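PDB 1YQE: hypothetical UPF0204 protein AF0625 from Archaeoglobus fulgidus, which probably hydrolyses mischarged D-aminoacyl-tRNAs to free tRNA and D-amino acids, using zinc as cofactor. Local coordinates for residues V8-S13 with N19-L24; V190-G195 with V232-L237; T210-G215 with Y242-E247. All coordinates share one frame; numbering follows the deposited sequence.

Interaction 1 of 3, residues V8-S13 with N19-L24; sequences VVCSES and NIKDNL
Lys21 NZ is gripped by two oxygens, Glu50 OE1 in a salt bridge and Gln18 OE1 in a hydrogen bond, while the aliphatic part of the same side chain lies beside Cys10. This is the opening strand-helix unit of the chain: strand 6-11, in the interior of the eight-stranded mixed sheet, leads through a short turn into helix 15-24, which folds back over the sheet. Gln18 also helps to close that turn, because its NE2 bonds to Ser11 O. With chi1 at -177°, Lys21 CG lies trans to the backbone N, and the bend at chi3 turns NZ toward Gln18 and Glu50 of strand 47-51, leaving CB and CD beside the cysteine. Cys10 SG meets both, 4.0 Å from Lys21 CB and 4.0 Å from Lys21 CD, a loose van der Waals contact. Three residues further along the helix, Leu24 is pressed harder against the strand. Its chi1 of -111° is well off a staggered value, which suggests some strain. Ile48 of strand 47-51 and Ala174 of helix 167-182 also pack on Leu24, helping to enclose it. Val8 and Leu24 meet tip to tip, with one leucine methyl facing both valine methyls: Leu24 CD2 lies 3.8 Å from Val8 CG2, and the approach of Leu24 CD2 to Val8 CG1, 3.5 Å, is tighter than usual for two carbons.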
loop_
_atom_site.group_PDB
_atom_site.type_symbol
_atom_site.label_atom_id
_atom_site.label_comp_id
_atom_site.label_asym_id
_atom_site.label_seq_id
_atom_site.Cartn_x
_atom_site.Cartn_y
_atom_site.Cartn_z
ATOM N N VAL A 8 -1.152 -7.775 10.502
ATOM C CA VAL A 8 -1.396 -8.250 9.142
ATOM C C VAL A 8 -2.857 -8.690 9.116
ATOM O O VAL A 8 -3.294 -9.449 9.975
ATOM C CB VAL A 8 -0.482 -9.440 8.791
ATOM C CG1 VAL A 8 -0.819 -9.970 7.393
ATOM C CG2 VAL A 8 0.970 -9.002 8.849
ATOM N N VAL A 9 -3.611 -8.197 8.141
ATOM C CA VAL A 9 -5.028 -8.520 8.024
ATOM C C VAL A 9 -5.336 -9.226 6.713
ATOM O O VAL A 9 -4.902 -8.781 5.651
ATOM C CB VAL A 9 -5.889 -7.236 8.081
ATOM C CG1 VAL A 9 -7.350 -7.570 7.804
ATOM C CG2 VAL A 9 -5.736 -6.563 9.435
ATOM N N CYS A 10 -6.094 -10.316 6.791
ATOM C CA CYS A 10 -6.478 -11.071 5.602
ATOM C C CYS A 10 -7.946 -11.486 5.659
ATOM O O CYS A 10 -8.588 -11.414 6.709
ATOM C CB CYS A 10 -5.599 -12.315 5.437
ATOM S SG CYS A 10 -5.723 -13.534 6.764
ATOM N N SER A 11 -8.470 -11.913 4.514
ATOM C CA SER A 11 -9.858 -12.343 4.412
ATOM C C SER A 11 -9.938 -13.869 4.419
ATOM O O SER A 11 -9.154 -14.546 3.752
ATOM C CB SER A 11 -10.480 -11.795 3.123
ATOM O OG SER A 11 -11.851 -12.139 3.023
ATOM N N GLU A 12 -10.889 -14.407 5.175
ATOM C CA GLU A 12 -11.063 -15.850 5.264
ATOM C C GLU A 12 -11.334 -16.499 3.909
ATOM O O GLU A 12 -10.938 -17.640 3.676
ATOM C CB GLU A 12 -12.192 -16.180 6.249
ATOM C CG GLU A 12 -11.778 -15.995 7.708
ATOM C CD GLU A 12 -12.917 -16.198 8.691
ATOM O OE1 GLU A 12 -13.638 -17.215 8.576
ATOM O OE2 GLU A 12 -13.081 -15.341 9.588
ATOM N N SER A 13 -11.986 -15.766 3.011
ATOM C CA SER A 13 -12.302 -16.294 1.687
ATOM C C SER A 13 -11.317 -15.909 0.586
ATOM O O SER A 13 -11.595 -16.133 -0.589
ATOM C CB SER A 13 -13.709 -15.858 1.267
ATOM O OG SER A 13 -13.825 -14.447 1.244
ATOM N N ASN A 19 -2.880 -18.077 1.987
ATOM C CA ASN A 19 -1.560 -18.672 1.811
ATOM C C ASN A 19 -0.490 -17.790 2.442
ATOM O O ASN A 19 0.491 -18.294 2.995
ATOM C CB ASN A 19 -1.248 -18.901 0.332
ATOM C CG ASN A 19 -2.042 -20.052 -0.257
ATOM O OD1 ASN A 19 -2.264 -21.068 0.403
ATOM N ND2 ASN A 19 -2.463 -19.906 -1.506
ATOM N N ILE A 20 -0.677 -16.476 2.358
ATOM C CA ILE A 20 0.273 -15.546 2.951
ATOM C C ILE A 20 0.207 -15.767 4.454
ATOM O O ILE A 20 1.236 -15.851 5.128
ATOM C CB ILE A 20 -0.087 -14.065 2.622
ATOM C CG1 ILE A 20 0.131 -13.801 1.125
ATOM C CG2 ILE A 20 0.762 -13.111 3.478
ATOM C CD1 ILE A 20 -0.369 -12.453 0.642
ATOM N N LYS A 21 -1.013 -15.886 4.965
ATOM C CA LYS A 21 -1.228 -16.108 6.390
ATOM C C LYS A 21 -0.521 -17.371 6.872
ATOM O O LYS A 21 0.191 -17.342 7.876
ATOM C CB LYS A 21 -2.719 -16.234 6.700
ATOM C CG LYS A 21 -2.998 -16.406 8.183
ATOM C CD LYS A 21 -4.418 -16.878 8.450
ATOM C CE LYS A 21 -4.624 -18.310 7.981
ATOM N NZ LYS A 21 -6.003 -18.784 8.269
ATOM N N ASP A 22 -0.726 -18.479 6.162
ATOM C CA ASP A 22 -0.095 -19.740 6.545
ATOM C C ASP A 22 1.421 -19.617 6.663
ATOM O O ASP A 22 2.029 -20.209 7.554
ATOM C CB ASP A 22 -0.441 -20.851 5.549
ATOM C CG ASP A 22 -1.904 -21.250 5.603
ATOM O OD1 ASP A 22 -2.455 -21.346 6.720
ATOM O OD2 ASP A 22 -2.498 -21.484 4.531
ATOM N N ASN A 23 2.036 -18.855 5.764
ATOM C CA ASN A 23 3.485 -18.679 5.799
ATOM C C ASN A 23 3.914 -17.796 6.967
ATOM O O ASN A 23 4.916 -18.070 7.628
ATOM C CB ASN A 23 3.972 -18.092 4.472
ATOM C CG ASN A 23 3.946 -19.110 3.344
ATOM O OD1 ASN A 23 4.716 -20.074 3.347
ATOM N ND2 ASN A 23 3.054 -18.910 2.382
ATOM N N LEU A 24 3.143 -16.742 7.222
ATOM C CA LEU A 24 3.415 -15.813 8.316
ATOM C C LEU A 24 3.326 -16.534 9.664
ATOM O O LEU A 24 4.035 -16.194 10.614
ATOM C CB LEU A 24 2.398 -14.663 8.278
ATOM C CG LEU A 24 2.801 -13.223 7.918
ATOM C CD1 LEU A 24 3.939 -13.196 6.923
ATOM C CD2 LEU A 24 1.583 -12.498 7.361
#

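Interaction 2 of 3, residues V190-G195 with V232-L237; sequences VAVGVG and VKAVKL
The bond from CA to CB of Val192 points toward helix 228-238, and Val192 CG2 reaches the helix backbone, whereas the same bond in Val235 runs off to one flank. The helix belongs to a beta-alpha-beta crossover: it links strand 212-218 to strand 242-245 and passes over strand 189-194, which lies between them in the four-stranded parallel sheet. Val192 therefore sits beneath the crossing helix. The touching is done by its CG2, the methyl anti to the carbonyl carbon. This methyl rests against the backbone, 3.6 Å from Val235 CA and 3.8 Å from Ala234 O, and so lies over the peptide joining the two residues. The backbones run close here, Val192 CA 6.0 Å from Val235 CA, which lets the methyl reach that far. Ala234 also directs its CB toward the strand, but a single methyl takes little room, and Ala234 CB stays 4.3 Å from Val192 CG2. Phe218 touches both Val192 and Ala234, while Ile243 and Val267 pack on Val235. The contact is van der Waals throughout, and all three touching residues are buried. On its flank, Val235 CG2 makes the side-chain contact, 3.8 Å from Val192 CG2 and 4.1 Å from Val192 CB.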
loop_
_atom_site.group_PDB
_atom_site.type_symbol
_atom_site.label_atom_id
_atom_site.label_comp_id
_atom_site.label_asym_id
_atom_site.label_seq_id
_atom_site.Cartn_x
_atom_site.Cartn_y
_atom_site.Cartn_z
ATOM N N VAL A 190 9.211 11.010 1.703
ATOM C CA VAL A 190 7.834 10.656 1.376
ATOM C C VAL A 190 7.174 11.613 0.391
ATOM O O VAL A 190 7.222 12.830 0.557
ATOM C CB VAL A 190 6.955 10.604 2.650
ATOM C CG1 VAL A 190 5.559 10.088 2.304
ATOM C CG2 VAL A 190 7.607 9.725 3.706
ATOM N N ALA A 191 6.542 11.054 -0.632
ATOM C CA ALA A 191 5.869 11.883 -1.616
ATOM C C ALA A 191 4.492 11.354 -1.973
ATOM O O ALA A 191 4.166 10.199 -1.723
ATOM C CB ALA A 191 6.710 11.965 -2.882
ATOM N N VAL A 192 3.672 12.240 -2.527
ATOM C CA VAL A 192 2.372 11.859 -3.030
ATOM C C VAL A 192 2.674 11.955 -4.522
ATOM O O VAL A 192 3.318 12.903 -4.958
ATOM C CB VAL A 192 1.273 12.875 -2.664
ATOM C CG1 VAL A 192 0.077 12.681 -3.585
ATOM C CG2 VAL A 192 0.835 12.673 -1.220
ATOM N N GLY A 193 2.240 10.977 -5.303
ATOM C CA GLY A 193 2.525 11.027 -6.727
ATOM C C GLY A 193 1.303 11.399 -7.532
ATOM O O GLY A 193 0.186 11.028 -7.177
ATOM N N VAL A 194 1.518 12.132 -8.619
ATOM C CA VAL A 194 0.428 12.564 -9.480
ATOM C C VAL A 194 0.791 12.300 -10.940
ATOM O O VAL A 194 1.786 12.820 -11.446
ATOM C CB VAL A 194 0.134 14.077 -9.300
ATOM C CG1 VAL A 194 -0.939 14.528 -10.289
ATOM C CG2 VAL A 194 -0.340 14.350 -7.868
ATOM N N GLY A 195 -0.015 11.482 -11.599
ATOM C CA GLY A 195 0.223 11.169 -12.996
ATOM C C GLY A 195 0.561 9.711 -13.221
ATOM O O GLY A 195 0.919 8.997 -12.282
ATOM N N VAL A 232 -4.003 18.402 -0.971
ATOM C CA VAL A 232 -3.446 18.821 0.315
ATOM C C VAL A 232 -3.781 17.773 1.372
ATOM O O VAL A 232 -2.950 17.448 2.226
ATOM C CB VAL A 232 -4.006 20.191 0.758
ATOM C CG1 VAL A 232 -3.700 20.432 2.231
ATOM C CG2 VAL A 232 -3.393 21.294 -0.092
ATOM N N LYS A 233 -5.001 17.242 1.309
ATOM C CA LYS A 233 -5.433 16.211 2.244
ATOM C C LYS A 233 -4.568 14.959 2.091
ATOM O O LYS A 233 -4.202 14.320 3.076
ATOM C CB LYS A 233 -6.896 15.823 1.997
ATOM C CG LYS A 233 -7.306 14.568 2.767
ATOM C CD LYS A 233 -8.520 13.859 2.161
ATOM C CE LYS A 233 -9.810 14.625 2.383
ATOM N NZ LYS A 233 -11.000 13.817 1.982
ATOM N N ALA A 234 -4.262 14.604 0.847
ATOM C CA ALA A 234 -3.439 13.431 0.571
ATOM C C ALA A 234 -2.024 13.621 1.123
ATOM O O ALA A 234 -1.468 12.724 1.757
ATOM C CB ALA A 234 -3.381 13.178 -0.933
ATOM N N VAL A 235 -1.449 14.787 0.865
ATOM C CA VAL A 235 -0.101 15.095 1.335
ATOM C C VAL A 235 -0.010 15.045 2.861
ATOM O O VAL A 235 0.876 14.394 3.413
ATOM C CB VAL A 235 0.350 16.487 0.825
ATOM C CG1 VAL A 235 1.506 17.026 1.661
ATOM C CG2 VAL A 235 0.773 16.381 -0.631
ATOM N N LYS A 236 -0.931 15.722 3.539
ATOM C CA LYS A 236 -0.917 15.739 4.997
ATOM C C LYS A 236 -1.158 14.352 5.573
ATOM O O LYS A 236 -0.534 13.961 6.562
ATOM C CB LYS A 236 -1.964 16.723 5.528
ATOM C CG LYS A 236 -1.670 18.167 5.182
ATOM C CD LYS A 236 -2.777 19.103 5.660
ATOM C CE LYS A 236 -2.856 19.166 7.177
ATOM N NZ LYS A 236 -3.900 20.127 7.626
ATOM N N LEU A 237 -2.057 13.601 4.948
ATOM C CA LEU A 237 -2.372 12.250 5.396
ATOM C C LEU A 237 -1.152 11.340 5.223
ATOM O O LEU A 237 -0.857 10.502 6.075
ATOM C CB LEU A 237 -3.554 11.703 4.587
ATOM C CG LEU A 237 -4.278 10.470 5.128
ATOM C CD1 LEU A 237 -4.863 10.785 6.498
ATOM C CD2 LEU A 237 -5.383 10.059 4.158
#

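Interaction 3 of 3, residues T210-G215 with Y242-E247; sequences TTFTFG and YIIIDE
On one face of the four-stranded parallel sheet, Phe212 and Phe214 of the edge strand 212-218 meet Tyr242 and Ile244 of strand 242-245 by reaching over strand 189-194 between them. Ala191 of that middle strand touches Phe212, Tyr242 and Ile244, and its short side chain leaves the larger groups room to join above it. The short axes of 212-214 and 242-245 approach to 9.5 Å, too far for backbone pairing, and side chains make the whole contact. Phe212 and Tyr242 form a T-shaped stack, with planes at 64°. The phenylalanine gives its edge: Phe212 CZ hovers 3.4 Å above the plane of the Tyr242 ring, offset toward the rim, and Phe212 CE2 comes equally close to Tyr242 CD2, 3.4 Å. Phe279 adds a second edge-to-face contact to the Phe212 ring. Two residues along from Tyr242, Ile244 extends its CG1 branch anti to the carbonyl carbon (chi1 -67°), which carries the end methyl to both phenylalanines: Ile244 CD1 lies 3.7 Å from Phe212 CD2 and 3.8 Å from Phe214 CZ. Replacing Tyr242 with alanine would probably leave the Phe212 edge without this aromatic face, though Phe279 would remain, and open a gap beside it. Just before the strand, Thr210 OG1 accepts from Phe212 N at 3.2 Å, an ST turn at the end of helix 201-209. That helix also packs on both phenylalanines through Ile206, as in a doubly wound alpha/beta sheet, where helices clothe the side chains of each face.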
loop_
_atom_site.group_PDB
_atom_site.type_symbol
_atom_site.label_atom_id
_atom_site.label_comp_id
_atom_site.label_asym_id
_atom_site.label_seq_id
_atom_site.Cartn_x
_atom_site.Cartn_y
_atom_site.Cartn_z
ATOM N N THR A 210 15.325 4.432 -5.601
ATOM C CA THR A 210 15.665 5.693 -4.955
ATOM C C THR A 210 15.412 5.690 -3.445
ATOM O O THR A 210 15.027 4.678 -2.871
ATOM C CB THR A 210 14.887 6.868 -5.588
ATOM O OG1 THR A 210 13.502 6.764 -5.245
ATOM C CG2 THR A 210 15.028 6.848 -7.113
ATOM N N THR A 211 15.640 6.837 -2.810
ATOM C CA THR A 211 15.436 6.974 -1.374
ATOM C C THR A 211 14.033 7.526 -1.114
ATOM O O THR A 211 13.727 7.984 -0.017
ATOM C CB THR A 211 16.466 7.939 -0.757
ATOM O OG1 THR A 211 16.381 9.209 -1.418
ATOM C CG2 THR A 211 17.892 7.381 -0.922
ATOM N N PHE A 212 13.189 7.472 -2.139
ATOM C CA PHE A 212 11.826 7.974 -2.035
ATOM C C PHE A 212 10.785 6.876 -1.928
ATOM O O PHE A 212 10.920 5.800 -2.517
ATOM C CB PHE A 212 11.470 8.832 -3.253
ATOM C CG PHE A 212 11.581 10.307 -3.018
ATOM C CD1 PHE A 212 12.794 10.967 -3.190
ATOM C CD2 PHE A 212 10.459 11.044 -2.644
ATOM C CE1 PHE A 212 12.894 12.343 -3.000
ATOM C CE2 PHE A 212 10.544 12.424 -2.449
ATOM C CZ PHE A 212 11.767 13.075 -2.629
ATOM N N THR A 213 9.734 7.164 -1.172
ATOM C CA THR A 213 8.633 6.235 -1.030
ATOM C C THR A 213 7.400 7.083 -1.283
ATOM O O THR A 213 7.501 8.302 -1.391
ATOM C CB THR A 213 8.555 5.613 0.377
ATOM O OG1 THR A 213 7.507 4.636 0.391
ATOM C CG2 THR A 213 8.255 6.678 1.444
ATOM N N PHE A 214 6.246 6.436 -1.388
ATOM C CA PHE A 214 4.999 7.139 -1.653
ATOM C C PHE A 214 3.940 6.807 -0.625
ATOM O O PHE A 214 3.990 5.766 0.028
ATOM C CB PHE A 214 4.453 6.746 -3.031
ATOM C CG PHE A 214 5.287 7.230 -4.181
ATOM C CD1 PHE A 214 5.060 8.483 -4.738
ATOM C CD2 PHE A 214 6.321 6.449 -4.683
ATOM C CE1 PHE A 214 5.854 8.959 -5.780
ATOM C CE2 PHE A 214 7.123 6.910 -5.723
ATOM C CZ PHE A 214 6.892 8.169 -6.275
ATOM N N GLY A 215 2.995 7.728 -0.478
ATOM C CA GLY A 215 1.869 7.512 0.401
ATOM C C GLY A 215 0.770 7.191 -0.599
ATOM O O GLY A 215 0.474 6.028 -0.867
ATOM N N TYR A 242 6.827 16.097 -0.218
ATOM C CA TYR A 242 6.967 16.327 -1.655
ATOM C C TYR A 242 5.796 15.801 -2.468
ATOM O O TYR A 242 5.043 14.944 -2.015
ATOM C CB TYR A 242 8.194 15.587 -2.197
ATOM C CG TYR A 242 9.510 15.892 -1.543
ATOM C CD1 TYR A 242 10.301 16.954 -1.985
ATOM C CD2 TYR A 242 9.983 15.108 -0.492
ATOM C CE1 TYR A 242 11.533 17.220 -1.401
ATOM C CE2 TYR A 242 11.215 15.371 0.102
ATOM C CZ TYR A 242 11.982 16.425 -0.359
ATOM O OH TYR A 242 13.207 16.678 0.210
ATOM N N ILE A 243 5.670 16.327 -3.681
ATOM C CA ILE A 243 4.680 15.850 -4.636
ATOM C C ILE A 243 5.550 15.557 -5.853
ATOM O O ILE A 243 6.289 16.427 -6.308
ATOM C CB ILE A 243 3.642 16.913 -5.058
ATOM C CG1 ILE A 243 2.766 17.310 -3.873
ATOM C CG2 ILE A 243 2.745 16.339 -6.168
ATOM C CD1 ILE A 243 1.766 18.404 -4.186
ATOM N N ILE A 244 5.504 14.329 -6.349
ATOM C CA ILE A 244 6.282 13.979 -7.532
ATOM C C ILE A 244 5.303 13.864 -8.689
ATOM O O ILE A 244 4.239 13.268 -8.546
ATOM C CB ILE A 244 7.012 12.629 -7.353
ATOM C CG1 ILE A 244 8.094 12.760 -6.283
ATOM C CG2 ILE A 244 7.635 12.192 -8.670
ATOM C CD1 ILE A 244 8.701 11.436 -5.866
ATOM N N ILE A 245 5.655 14.445 -9.832
ATOM C CA ILE A 245 4.783 14.378 -10.996
ATOM C C ILE A 245 5.407 13.549 -12.109
ATOM O O ILE A 245 6.630 13.514 -12.267
ATOM C CB ILE A 245 4.473 15.785 -11.571
ATOM C CG1 ILE A 245 5.779 16.512 -11.903
ATOM C CG2 ILE A 245 3.623 16.582 -10.584
ATOM C CD1 ILE A 245 5.582 17.829 -12.627
ATOM N N ASP A 246 4.556 12.861 -12.857
ATOM C CA ASP A 246 5.004 12.070 -13.994
ATOM C C ASP A 246 4.911 13.111 -15.104
ATOM O O ASP A 246 3.863 13.266 -15.729
ATOM C CB ASP A 246 4.034 10.915 -14.257
ATOM C CG ASP A 246 4.459 10.046 -15.429
ATOM O OD1 ASP A 246 5.012 10.594 -16.404
ATOM O OD2 ASP A 246 4.226 8.820 -15.382
ATOM N N GLU A 247 6.007 13.836 -15.318
ATOM C CA GLU A 247 6.058 14.911 -16.303
ATOM C C GLU A 247 5.539 14.592 -17.702
ATOM O O GLU A 247 5.210 15.499 -18.465
ATOM C CB GLU A 247 7.484 15.485 -16.396
ATOM C CG GLU A 247 8.575 14.502 -16.794
ATOM C CD GLU A 247 9.192 13.788 -15.606
ATOM O OE1 GLU A 247 8.486 12.999 -14.943
ATOM O OE2 GLU A 247 10.388 14.018 -15.335
#

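Interaction 1 closes before the other two begin and lies on the opposite side of the chain's centre, 29 to 30 Å from them between centres, with nearest atoms about 17 Å away. It belongs to the mixed sheet, whereas interactions 2 and 3 share the parallel sheet and interleave along the chain, their segments alternating. Their centres are only 9 Å apart, and strands 189-194 and 242-245 join them directly through probable hydrogen bonds, Val192 O to Ile244 N and Val194 N to Ile244 O. Interactions 2 and 3 dress opposite faces of that parallel sheet, helix 228-238 packing on one of them, while interaction 1 packs a helix on the separate mixed sheet.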